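Local coordinates for gamma-glutamyl-gamma-aminobutyrate hydrolase PuuD (Escherichia coli, PDB 6VTV) that hydrolyses the gamma-glutamyl linkage of gamma-glutamyl-gamma-aminobutyrate, releasing 4-aminobutanoate and L-glutamate in the breakdown of putrescine, at the interface of chains A and B. Sequence-based numbering; all coordinates share one arbitrary frame. Chains: chain A/B, Gamma-glutamyl-gamma-aminobutyrate hydrolase PuuD.

Contact 1: the interface of chains A and B. Residues chain A 20, 27-29; chain B 33, 36.
B:Glu33 reaches from the first turn of helix 33-42 between A:Arg20 on strand 19-23 and A:Gln29 on strand 26-32. The packed part lies against strand 26-32. There the backbone N of B:Glu33 donates to A:Ala27 O over 2.9 Å, tying the helix start to the strand. The B:Glu33 side chain runs extended beyond CG (chi2 -165°), carrying its carboxylate past A:Ala27 CB, which lies 3.9 Å from CD. It crosses the A:Gln29 side chain at about a right angle. A:Gln29 is bent at chi2 (-92°), and its amide NE2 gives a short but bent bond of 2.6 Å to B:Glu33 OE2, arriving from above the carboxylate plane. Farther up its chain, A:Gln29 CG packs on B:Leu36 CD1 at 3.6 Å. The other flank is looser and wetter. A:Arg20 is extended, and its aliphatic CG comes within 3.5 Å of B:Glu33 OE2, whereas the salt bridge from its guanidinium NE to that oxygen is long, at 4.0 Å. The guanidinium and carboxylate planes stand 77° apart, without a flat paired arrangement; water 1 instead links A:Arg20 NE to B:Glu33 OE1, which it meets at 3.0 Å. The two nearby donors would favour a charged carboxylate. The contact joins a helix start of one subunit to a strand of the other and helps hold the homodimer together.

Contact 2: the interface of chains A and B. Residues chain A 53, 58, 61-62; chain B 9-11, 45.
Helix 56-62 of chain A, with the 3-10 helix 51-54 beside it, meets the N-terminal loop of chain B and the start of its strand 45-49, bringing A:Gln61 to B:Asn11 and A:Leu53 and A:Leu62 to B:Leu45. A:Gln61 extends beyond CG (chi2 176°), so that its terminal amide reaches out from the helix and grips B:Asn11 at two points. Its carbonyl OE1 accepts the backbone N of B:Asn11 at 2.8 Å, in the carbonyl plane and on a lone pair. Its NE2 donates to the side-chain carbonyl OD1 of B:Asn11 over a short 2.5 Å, in the carbonyl plane of the acceptor. The two amide planes are turned 32° from each other, and the side chains cross at about a right angle. Water 2 bonds B:Asn11 O at 2.6 Å, so A:Gln61 OE1 is met both by the B:Asn11 N-H and by water 2. Beside the amide pair, the CD2 methyl of A:Leu58 presses against B:Asn11 CG at 3.5 Å. B:Leu45, whose CG stands anti to the backbone N (chi1 -163°) and so points at chain A, offers both methyls: CD1 lies 3.9 Å from A:Gln61 CB, while CD2 meets A:Leu62 CD2 at 3.8 Å and A:Leu53 CD2 at 4.0 Å. In the fold, the site joins helix 56-62 of one subunit to the N-terminal tail and the strand that follows helix 33-42 in the other.

Contact 3: the interface of chains A and B. Residues chain A 24-26; chain B 32, 34, 153, 157, 229.
A:His26, at the start of strand 26-32, pushes its imidazole among B:Gln32, B:Lys34, B:Val153 and B:Tyr157 in this homodimer of a peptidase C26 enzyme with a type-1 glutamine amidotransferase domain. With CG anti to the carbonyl carbon (chi1 -67°), the ring points outward, CE1 leading. B:Gln32 and B:Lys34 approach the same imidazole face: the amide NE2 of B:Gln32 lies 3.6 Å from A:His26 CG, with the amide and ring planes 37° apart, and the methylene CE of B:Lys34 sits 3.6 Å from ND1. B:Val153, on helix 153-156, comes from the opposite side, its CG1 methyl 3.5 Å from A:His26 CE1. Tip to tip, A:His26 and B:Tyr157 meet with ring planes 73° apart in an edge-to-face pair, A:His26 CE1 lying 3.6 Å from B:Tyr157 CE1. No hydrogen bond crosses here, so shape and carbon contact carry the fit. B:Lys34 bends at its last torsion, taking NZ to B:Gln32 OE1 at 2.8 Å and to the phenol OH of B:Tyr157 at 3.0 Å, which sets both groups beside the imidazole. A positive charge on B:Lys34 NZ, 4.8 Å from A:His26 ND1, might disfavour protonation of the imidazole. The indole of B:Trp229 lays CE3 over the rim of the B:Tyr157 ring, its own face receiving B:Tyr157 CB, 3.3 Å above the plane. B:Trp229 directly follows B:Glu228, predicted with B:Cys118 and B:His226 to form the active site.

Contact 1: the interface of chains A and B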
loop_
_atom_site.group_PDB
_atom_site.type_symbol
_atom_site.label_atom_id
_atom_site.label_comp_id
_atom_site.label_asym_id
_atom_site.label_seq_id
_atom_site.Cartn_x
_atom_site.Cartn_y
_atom_site.Cartn_z
ATOM N N ARG A 20 -1.592 8.142 -5.842
ATOM C CA ARG A 20 -0.495 8.994 -5.403
ATOM C C ARG A 20 -1.045 10.296 -4.833
ATOM O O ARG A 20 -1.908 10.936 -5.444
ATOM C CB ARG A 20 0.472 9.287 -6.550
ATOM C CG ARG A 20 1.620 10.209 -6.167
ATOM C CD ARG A 20 2.328 10.742 -7.399
ATOM N NE ARG A 20 3.354 11.723 -7.057
ATOM C CZ ARG A 20 3.107 13.004 -6.807
ATOM N NH1 ARG A 20 1.864 13.465 -6.859
ATOM N NH2 ARG A 20 4.102 13.826 -6.504
ATOM N N ALA A 27 5.760 12.815 -1.533
ATOM C CA ALA A 27 4.923 11.982 -2.383
ATOM C C ALA A 27 4.601 10.679 -1.665
ATOM O O ALA A 27 5.488 10.027 -1.105
ATOM C CB ALA A 27 5.625 11.703 -3.712
ATOM N N THR A 28 3.324 10.305 -1.674
ATOM C CA THR A 28 2.852 9.182 -0.880
ATOM C C THR A 28 1.860 8.355 -1.680
ATOM O O THR A 28 0.980 8.903 -2.350
ATOM C CB THR A 28 2.194 9.664 0.420
ATOM O OG1 THR A 28 3.050 10.614 1.065
ATOM C CG2 THR A 28 1.941 8.497 1.360
ATOM N N GLN A 29 2.013 7.036 -1.608
ATOM C CA GLN A 29 1.025 6.110 -2.141
ATOM C C GLN A 29 -0.035 5.864 -1.075
ATOM O O GLN A 29 0.297 5.592 0.083
ATOM C CB GLN A 29 1.681 4.795 -2.557
ATOM C CG GLN A 29 2.883 4.965 -3.466
ATOM C CD GLN A 29 2.517 4.907 -4.932
ATOM O OE1 GLN A 29 1.957 3.918 -5.405
ATOM N NE2 GLN A 29 2.831 5.971 -5.662
ATOM N N GLU B 33 6.641 7.367 -0.854
ATOM C CA GLU B 33 7.290 6.803 -2.032
ATOM C C GLU B 33 8.792 6.626 -1.833
ATOM O O GLU B 33 9.385 5.718 -2.427
ATOM C CB GLU B 33 7.019 7.680 -3.256
ATOM C CG GLU B 33 5.599 7.570 -3.789
ATOM C CD GLU B 33 5.444 8.146 -5.185
ATOM O OE1 GLU B 33 6.443 8.654 -5.739
ATOM O OE2 GLU B 33 4.320 8.091 -5.726
ATOM N N LEU B 36 9.635 3.332 -0.850
ATOM C CA LEU B 36 9.457 2.399 -1.957
ATOM C C LEU B 36 10.607 2.488 -2.949
ATOM O O LEU B 36 11.100 1.460 -3.428
ATOM C CB LEU B 36 8.131 2.678 -2.661
ATOM C CG LEU B 36 6.893 2.217 -1.899
ATOM C CD1 LEU B 36 5.648 2.892 -2.442
ATOM C CD2 LEU B 36 6.778 0.709 -1.987
HETATM O O HOH W 1 5.651 11.057 -7.297
#

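Contact 2: the interface of chains A and B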
loop_
_atom_site.group_PDB
_atom_site.type_symbol
_atom_site.label_atom_id
_atom_site.label_comp_id
_atom_site.label_asym_id
_atom_site.label_seq_id
_atom_site.Cartn_x
_atom_site.Cartn_y
_atom_site.Cartn_z
ATOM N N LEU A 53 5.423 -1.000 -9.200
ATOM C CA LEU A 53 5.197 -2.358 -9.681
ATOM C C LEU A 53 4.731 -2.407 -11.132
ATOM O O LEU A 53 4.566 -3.508 -11.669
ATOM C CB LEU A 53 4.178 -3.067 -8.786
ATOM C CG LEU A 53 4.578 -3.261 -7.322
ATOM C CD1 LEU A 53 3.588 -4.174 -6.612
ATOM C CD2 LEU A 53 5.993 -3.811 -7.219
ATOM N N LEU A 58 8.712 -6.731 -12.714
ATOM C CA LEU A 58 8.116 -6.842 -11.386
ATOM C C LEU A 58 6.675 -7.326 -11.467
ATOM O O LEU A 58 6.259 -8.187 -10.682
ATOM C CB LEU A 58 8.188 -5.497 -10.662
ATOM C CG LEU A 58 9.584 -4.934 -10.393
ATOM C CD1 LEU A 58 9.502 -3.690 -9.524
ATOM C CD2 LEU A 58 10.472 -5.982 -9.745
ATOM N N GLN A 61 6.446 -11.055 -12.139
ATOM C CA GLN A 61 6.793 -11.874 -10.982
ATOM C C GLN A 61 5.677 -11.885 -9.946
ATOM O O GLN A 61 5.546 -12.852 -9.187
ATOM C CB GLN A 61 8.085 -11.367 -10.343
ATOM C CG GLN A 61 9.326 -11.538 -11.198
ATOM C CD GLN A 61 10.552 -10.923 -10.554
ATOM O OE1 GLN A 61 10.993 -11.361 -9.492
ATOM N NE2 GLN A 61 11.105 -9.898 -11.193
ATOM N N LEU A 62 4.866 -10.829 -9.902
ATOM C CA LEU A 62 3.886 -10.648 -8.841
ATOM C C LEU A 62 2.514 -11.204 -9.198
ATOM O O LEU A 62 1.759 -11.590 -8.298
ATOM C CB LEU A 62 3.787 -9.155 -8.497
ATOM C CG LEU A 62 3.107 -8.671 -7.212
ATOM C CD1 LEU A 62 1.614 -8.477 -7.408
ATOM C CD2 LEU A 62 3.379 -9.634 -6.064
ATOM N N MET B 9 17.603 -10.201 -12.384
ATOM C CA MET B 9 17.394 -10.577 -10.995
ATOM C C MET B 9 15.955 -11.015 -10.780
ATOM O O MET B 9 15.029 -10.407 -11.323
ATOM C CB MET B 9 17.722 -9.387 -10.086
ATOM C CG MET B 9 17.476 -9.598 -8.614
ATOM S SD MET B 9 18.239 -8.265 -7.675
ATOM C CE MET B 9 18.184 -8.949 -6.027
ATOM N N ASN B 10 15.779 -12.073 -9.991
ATOM C CA ASN B 10 14.489 -12.369 -9.384
ATOM C C ASN B 10 14.357 -11.528 -8.121
ATOM O O ASN B 10 15.206 -11.608 -7.226
ATOM C CB ASN B 10 14.362 -13.856 -9.066
ATOM C CG ASN B 10 13.637 -14.628 -10.154
ATOM O OD1 ASN B 10 14.138 -14.772 -11.269
ATOM N ND2 ASN B 10 12.451 -15.130 -9.831
ATOM N N ASN B 11 13.304 -10.719 -8.048
ATOM C CA ASN B 11 13.200 -9.699 -7.017
ATOM C C ASN B 11 12.423 -10.230 -5.825
ATOM O O ASN B 11 11.243 -10.586 -5.974
ATOM C CB ASN B 11 12.527 -8.455 -7.582
ATOM C CG ASN B 11 13.150 -8.010 -8.892
ATOM O OD1 ASN B 11 12.686 -8.380 -9.972
ATOM N ND2 ASN B 11 14.214 -7.220 -8.803
ATOM N N LEU B 45 10.923 -6.344 -4.570
ATOM C CA LEU B 45 9.559 -6.207 -5.070
ATOM C C LEU B 45 8.657 -5.857 -3.895
ATOM O O LEU B 45 8.245 -6.752 -3.140
ATOM C CB LEU B 45 9.093 -7.499 -5.749
ATOM C CG LEU B 45 7.869 -7.435 -6.670
ATOM C CD1 LEU B 45 7.919 -8.565 -7.685
ATOM C CD2 LEU B 45 6.562 -7.490 -5.891
HETATM O O HOH W 2 9.548 -12.357 -6.814
#

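Contact 3: the interface of chains A and B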
loop_
_atom_site.group_PDB
_atom_site.type_symbol
_atom_site.label_atom_id
_atom_site.label_comp_id
_atom_site.label_asym_id
_atom_site.label_seq_id
_atom_site.Cartn_x
_atom_site.Cartn_y
_atom_site.Cartn_z
ATOM N N LYS A 24 2.410 16.253 3.646
ATOM C CA LYS A 24 3.501 16.869 4.399
ATOM C C LYS A 24 4.726 17.117 3.525
ATOM O O LYS A 24 5.861 17.041 3.998
ATOM C CB LYS A 24 3.877 16.025 5.622
ATOM C CG LYS A 24 2.702 15.628 6.501
ATOM C CD LYS A 24 2.389 16.704 7.529
ATOM C CE LYS A 24 1.213 16.304 8.407
ATOM N NZ LYS A 24 -0.049 16.147 7.628
ATOM N N GLY A 25 4.506 17.413 2.245
ATOM C CA GLY A 25 5.593 17.671 1.325
ATOM C C GLY A 25 6.273 16.444 0.760
ATOM O O GLY A 25 7.315 16.579 0.108
ATOM N N HIS A 26 5.721 15.255 0.985
ATOM C CA HIS A 26 6.301 14.007 0.508
ATOM C C HIS A 26 5.295 13.289 -0.379
ATOM O O HIS A 26 4.119 13.170 -0.019
ATOM C CB HIS A 26 6.700 13.098 1.673
ATOM C CG HIS A 26 7.832 13.629 2.493
ATOM N ND1 HIS A 26 9.151 13.474 2.126
ATOM C CD2 HIS A 26 7.843 14.310 3.663
ATOM C CE1 HIS A 26 9.926 14.038 3.034
ATOM N NE2 HIS A 26 9.158 14.553 3.976
ATOM N N GLN B 32 5.000 6.299 2.121
ATOM C CA GLN B 32 5.763 7.311 1.405
ATOM C C GLN B 32 6.582 6.676 0.288
ATOM O O GLN B 32 7.144 5.588 0.446
ATOM C CB GLN B 32 6.675 8.068 2.372
ATOM C CG GLN B 32 5.944 9.081 3.240
ATOM C CD GLN B 32 6.888 9.903 4.092
ATOM O OE1 GLN B 32 8.024 9.502 4.338
ATOM N NE2 GLN B 32 6.421 11.060 4.550
ATOM N N LYS B 34 9.424 7.467 -1.011
ATOM C CA LYS B 34 10.871 7.356 -0.848
ATOM C C LYS B 34 11.266 6.043 -0.183
ATOM O O LYS B 34 12.348 5.514 -0.460
ATOM C CB LYS B 34 11.423 8.549 -0.064
ATOM C CG LYS B 34 10.804 8.796 1.303
ATOM C CD LYS B 34 11.567 9.914 2.008
ATOM C CE LYS B 34 10.796 10.501 3.181
ATOM N NZ LYS B 34 10.819 9.619 4.382
ATOM N N VAL B 153 12.241 20.544 3.198
ATOM C CA VAL B 153 12.355 19.100 3.396
ATOM C C VAL B 153 13.795 18.636 3.207
ATOM O O VAL B 153 14.290 17.784 3.956
ATOM C CB VAL B 153 11.389 18.362 2.450
ATOM C CG1 VAL B 153 11.758 16.893 2.345
ATOM C CG2 VAL B 153 9.954 18.523 2.927
ATOM N N TYR B 157 16.385 16.403 6.042
ATOM C CA TYR B 157 17.012 15.107 5.832
ATOM C C TYR B 157 18.513 15.213 5.585
ATOM O O TYR B 157 19.148 14.211 5.245
ATOM C CB TYR B 157 16.331 14.380 4.669
ATOM C CG TYR B 157 15.000 13.763 5.046
ATOM C CD1 TYR B 157 13.841 14.528 5.070
ATOM C CD2 TYR B 157 14.906 12.420 5.389
ATOM C CE1 TYR B 157 12.622 13.970 5.420
ATOM C CE2 TYR B 157 13.692 11.855 5.740
ATOM C CZ TYR B 157 12.554 12.635 5.755
ATOM O OH TYR B 157 11.346 12.074 6.103
ATOM N N TRP B 229 16.286 8.164 2.231
ATOM C CA TRP B 229 16.352 9.487 1.618
ATOM C C TRP B 229 17.382 9.487 0.496
ATOM O O TRP B 229 18.588 9.430 0.755
ATOM C CB TRP B 229 16.702 10.530 2.675
ATOM C CG TRP B 229 16.868 11.907 2.121
ATOM C CD1 TRP B 229 18.039 12.593 1.972
ATOM C CD2 TRP B 229 15.831 12.774 1.648
ATOM N NE1 TRP B 229 17.795 13.831 1.431
ATOM C CE2 TRP B 229 16.448 13.968 1.223
ATOM C CE3 TRP B 229 14.442 12.658 1.542
ATOM C CZ2 TRP B 229 15.723 15.038 0.701
ATOM C CZ3 TRP B 229 13.725 13.719 1.023
ATOM C CH2 TRP B 229 14.366 14.894 0.609
#

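Contacts 1 and 3 are neighbours, the centres of their C-alpha atoms about 9 Å apart, and both use strand 26-32 of chain A against the start of helix 33-42 in chain B. Contact 2 stands apart, about 19 Å from contact 1 and 25 Å from contact 3, and uses other elements. Twofold symmetry repeats all three with the chains exchanged, spreading the homodimer's grip over a broad face. The centre of contact 3 is about 8 Å from B:His226, so one subunit might help shape the surroundings of the other's active site; contact 2, about 28 Å from A:Cys118, is more likely to serve dimer assembly.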